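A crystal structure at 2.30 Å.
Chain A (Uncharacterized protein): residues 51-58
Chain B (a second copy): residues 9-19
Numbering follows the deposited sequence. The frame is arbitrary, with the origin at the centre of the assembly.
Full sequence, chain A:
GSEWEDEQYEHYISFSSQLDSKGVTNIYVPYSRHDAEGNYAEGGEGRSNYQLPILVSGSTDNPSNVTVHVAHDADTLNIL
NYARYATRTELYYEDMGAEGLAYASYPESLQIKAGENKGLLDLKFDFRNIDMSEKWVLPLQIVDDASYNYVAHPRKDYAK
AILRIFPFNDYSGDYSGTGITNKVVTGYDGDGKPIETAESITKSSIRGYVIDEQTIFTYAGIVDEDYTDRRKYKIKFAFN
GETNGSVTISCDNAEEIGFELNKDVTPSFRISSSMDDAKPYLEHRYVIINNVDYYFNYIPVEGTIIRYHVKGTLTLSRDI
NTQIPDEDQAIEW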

# COMPACT_ATOMS: atom_id res chain seq x y z
N GLN A 51 11.49 4.32 -30.28
CA GLN A 51 12.28 3.13 -30.01
C GLN A 51 11.80 2.50 -28.68
O GLN A 51 12.06 3.04 -27.60
CB GLN A 51 13.76 3.48 -30.00
CG GLN A 51 14.27 3.85 -31.37
CD GLN A 51 15.07 2.74 -31.97
OE1 GLN A 51 14.54 1.85 -32.65
NE2 GLN A 51 16.37 2.76 -31.73
N LEU A 52 11.03 1.42 -28.78
CA LEU A 52 10.42 0.78 -27.60
C LEU A 52 11.30 -0.35 -27.08
O LEU A 52 11.49 -1.35 -27.77
CB LEU A 52 9.00 0.28 -27.96
CG LEU A 52 8.19 -0.43 -26.88
CD1 LEU A 52 7.63 0.57 -25.86
CD2 LEU A 52 7.05 -1.23 -27.50
N PRO A 53 11.84 -0.21 -25.85
CA PRO A 53 12.70 -1.27 -25.29
C PRO A 53 11.96 -2.57 -24.98
O PRO A 53 10.82 -2.57 -24.51
CB PRO A 53 13.23 -0.64 -24.00
CG PRO A 53 13.02 0.84 -24.16
CD PRO A 53 11.74 0.93 -24.90
N ILE A 54 12.65 -3.68 -25.25
CA ILE A 54 12.21 -5.04 -24.99
C ILE A 54 13.34 -5.66 -24.22
O ILE A 54 14.49 -5.64 -24.69
CB ILE A 54 11.84 -5.81 -26.29
CG1 ILE A 54 10.53 -5.25 -26.92
CG2 ILE A 54 11.76 -7.31 -26.02
CD1 ILE A 54 10.13 -5.88 -28.19
N LEU A 55 13.03 -6.16 -23.02
CA LEU A 55 14.02 -6.74 -22.12
C LEU A 55 14.04 -8.26 -22.21
O LEU A 55 12.99 -8.90 -22.35
CB LEU A 55 13.74 -6.28 -20.68
CG LEU A 55 13.62 -4.76 -20.44
CD1 LEU A 55 13.09 -4.48 -19.03
CD2 LEU A 55 14.94 -4.04 -20.68
N VAL A 56 15.24 -8.83 -22.17
CA VAL A 56 15.49 -10.27 -22.29
C VAL A 56 16.40 -10.75 -21.17
O VAL A 56 17.48 -10.21 -21.00
CB VAL A 56 16.12 -10.64 -23.66
CG1 VAL A 56 16.10 -12.15 -23.88
CG2 VAL A 56 15.43 -9.92 -24.82
N SER A 57 15.98 -11.80 -20.46
CA SER A 57 16.78 -12.49 -19.43
C SER A 57 17.65 -13.61 -20.08
O SER A 57 17.43 -13.96 -21.24
CB SER A 57 15.85 -13.08 -18.37
OG SER A 57 15.06 -14.10 -18.95
N GLY A 58 18.63 -14.15 -19.35
CA GLY A 58 19.52 -15.21 -19.82
C GLY A 58 20.45 -14.87 -20.99
O GLY A 58 20.66 -13.71 -21.35
N TYR B 9 11.96 -22.46 -23.22
CA TYR B 9 12.15 -21.61 -22.04
C TYR B 9 13.50 -20.87 -22.15
O TYR B 9 13.80 -20.35 -23.24
CB TYR B 9 12.05 -22.43 -20.74
N GLU B 10 14.29 -20.80 -21.03
CA GLU B 10 15.62 -20.19 -20.86
C GLU B 10 15.62 -18.63 -20.91
O GLU B 10 16.41 -18.00 -20.19
CB GLU B 10 16.63 -20.74 -21.90
N HIS B 11 14.75 -18.03 -21.75
CA HIS B 11 14.63 -16.59 -21.96
C HIS B 11 13.24 -16.05 -21.66
O HIS B 11 12.26 -16.47 -22.29
CB HIS B 11 14.98 -16.23 -23.41
CG HIS B 11 16.36 -16.62 -23.81
ND1 HIS B 11 17.47 -15.91 -23.38
CD2 HIS B 11 16.78 -17.67 -24.56
CE1 HIS B 11 18.52 -16.54 -23.90
NE2 HIS B 11 18.15 -17.60 -24.62
N TYR B 12 13.16 -15.09 -20.73
CA TYR B 12 11.95 -14.36 -20.39
C TYR B 12 12.01 -13.00 -21.10
O TYR B 12 13.02 -12.30 -21.02
CB TYR B 12 11.81 -14.18 -18.87
CG TYR B 12 11.20 -15.33 -18.09
CD1 TYR B 12 10.62 -16.41 -18.74
CD2 TYR B 12 11.18 -15.31 -16.70
CE1 TYR B 12 10.04 -17.46 -18.02
CE2 TYR B 12 10.59 -16.34 -15.97
CZ TYR B 12 10.03 -17.42 -16.63
OH TYR B 12 9.46 -18.45 -15.91
N ILE B 13 10.96 -12.67 -21.84
CA ILE B 13 10.83 -11.44 -22.61
C ILE B 13 9.75 -10.56 -21.99
O ILE B 13 8.66 -11.05 -21.69
CB ILE B 13 10.51 -11.75 -24.09
CG1 ILE B 13 11.29 -12.95 -24.67
CG2 ILE B 13 10.60 -10.50 -24.94
CD1 ILE B 13 12.77 -12.75 -25.02
N SER B 14 10.03 -9.27 -21.85
CA SER B 14 9.05 -8.31 -21.32
C SER B 14 9.31 -6.88 -21.83
O SER B 14 10.45 -6.54 -22.13
CB SER B 14 9.06 -8.33 -19.79
OG SER B 14 10.18 -7.62 -19.30
N PHE B 15 8.27 -6.04 -21.88
CA PHE B 15 8.41 -4.63 -22.24
C PHE B 15 8.92 -3.91 -21.03
O PHE B 15 8.64 -4.43 -19.96
CB PHE B 15 7.06 -4.06 -22.67
CG PHE B 15 6.54 -4.65 -23.95
CD1 PHE B 15 6.94 -4.15 -25.18
CD2 PHE B 15 5.60 -5.67 -23.92
CE1 PHE B 15 6.43 -4.67 -26.36
CE2 PHE B 15 5.08 -6.18 -25.11
CZ PHE B 15 5.49 -5.67 -26.32
N SER B 16 9.62 -2.75 -21.14
CA SER B 16 10.16 -2.01 -19.97
C SER B 16 9.02 -1.69 -18.95
O SER B 16 8.39 -0.62 -18.88
CB SER B 16 10.96 -0.77 -20.35
OG SER B 16 12.16 -0.72 -19.58
N SER B 17 8.75 -2.79 -18.25
CA SER B 17 7.88 -3.14 -17.15
C SER B 17 8.66 -4.27 -16.46
O SER B 17 8.78 -5.39 -16.98
CB SER B 17 6.50 -3.57 -17.64
OG SER B 17 5.95 -2.64 -18.56
N GLN B 18 9.37 -3.88 -15.41
CA GLN B 18 10.17 -4.75 -14.58
C GLN B 18 10.06 -4.18 -13.16
O GLN B 18 10.08 -2.95 -13.00
CB GLN B 18 11.62 -4.84 -15.10
N LEU B 19 9.89 -5.06 -12.15
CA LEU B 19 9.77 -4.65 -10.74
C LEU B 19 11.08 -3.99 -10.26
O LEU B 19 11.20 -3.61 -9.09
CB LEU B 19 9.40 -5.85 -9.84
O HOH W 1 9.13 -1.00 -23.18

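The two stretches, from two copies of one protein, meet as neighbouring antiparallel strands: the axes of 51-56 in chain A and 12-15 in chain B approach to 4.7 Å, with 156° between their N-to-C directions. The register follows from the CA pairs, I54(A) with F15(B), L55(A) with S14(B) and V56(A) with I13(B), and 649 Å² of surface is buried, both sides summed.

Backbone hydrogen bonds fix this register. L55(A) and S14(B) form the hydrogen-bonded pair: L55(A) N donates to S14(B) O at 2.8 Å with an N-H...O angle of 165°, and S14(B) N returns the bond to L55(A) O at 3.0 Å and 159°. Two residues further along chain A, S57(A) N donates to Y12(B) O at 3.1 Å and 163°. The flanking pairs lack such bonds, but two CA-H...O contacts supplement the ladder: I13(B) CA lies 3.3 Å from L55(A) O, and V56(A) CA lies 3.4 Å from Y12(B) O, with angles at H of 150° and 151°.

Beyond the strand of chain A, side chains take over part of the polar pairing. Y12(B) N finds its acceptor in a side-chain hydroxyl: it donates to S57(A) OG at 2.8 Å and 158°, with the serine in the p rotamer (chi1 66°). A serine suits this position because its short side chain carries an acceptor within reach of the neighbouring backbone. H11(B), in the m rotamer, donates from ND1 to S57(A) O at 2.9 Å and 161°; the carbonyl oxygen lies at the ring edge, near its plane, as a bond to a ring nitrogen requires. S57(A) thus engages chain B through N, O and OG. G58(A) has a positive phi (64°), which favours glycine, and an ideal CB there would lie 2.8 Å from E10(B) O, a clash.

At the other end the stretches are bridged by a water. P53(A) O and S16(B) N are 3.6 Å apart, and the water accepts from S16(B) N and donates to P53(A) O, each at 2.7 Å. Proline has no amide hydrogen to offer a partner, but its carbonyl remains free for this bridge.

Apolar contacts occupy the face bearing I54(A), V56(A), I13(B) and F15(B), all buried. I54(A) CG2 meets I13(B) CG2 at 3.6 Å, and V56(A) CG1 meets I13(B) CD1 at 3.6 Å, so I13(B) touches both its bridge partner V56(A) and, diagonally, I54(A). The F15(B) ring reaches back toward chain A: its CD1 lies 4.1 Å from I54(A) CG1, and its CE1 lies 3.7 Å from L52(A) CD2. Branched aliphatic side chains fill space close to the backbone, while the longer phenylalanine extends the apolar contact to L52(A).

The face bearing L55(A) and S14(B) is more mixed. L55(A) has the largest covered area, 97 Å²; its CB is 4.0 Å from S14(B) OG, and its CD1 reaches S16(B) OG at 3.9 Å and Q18(B) CB at 4.2 Å.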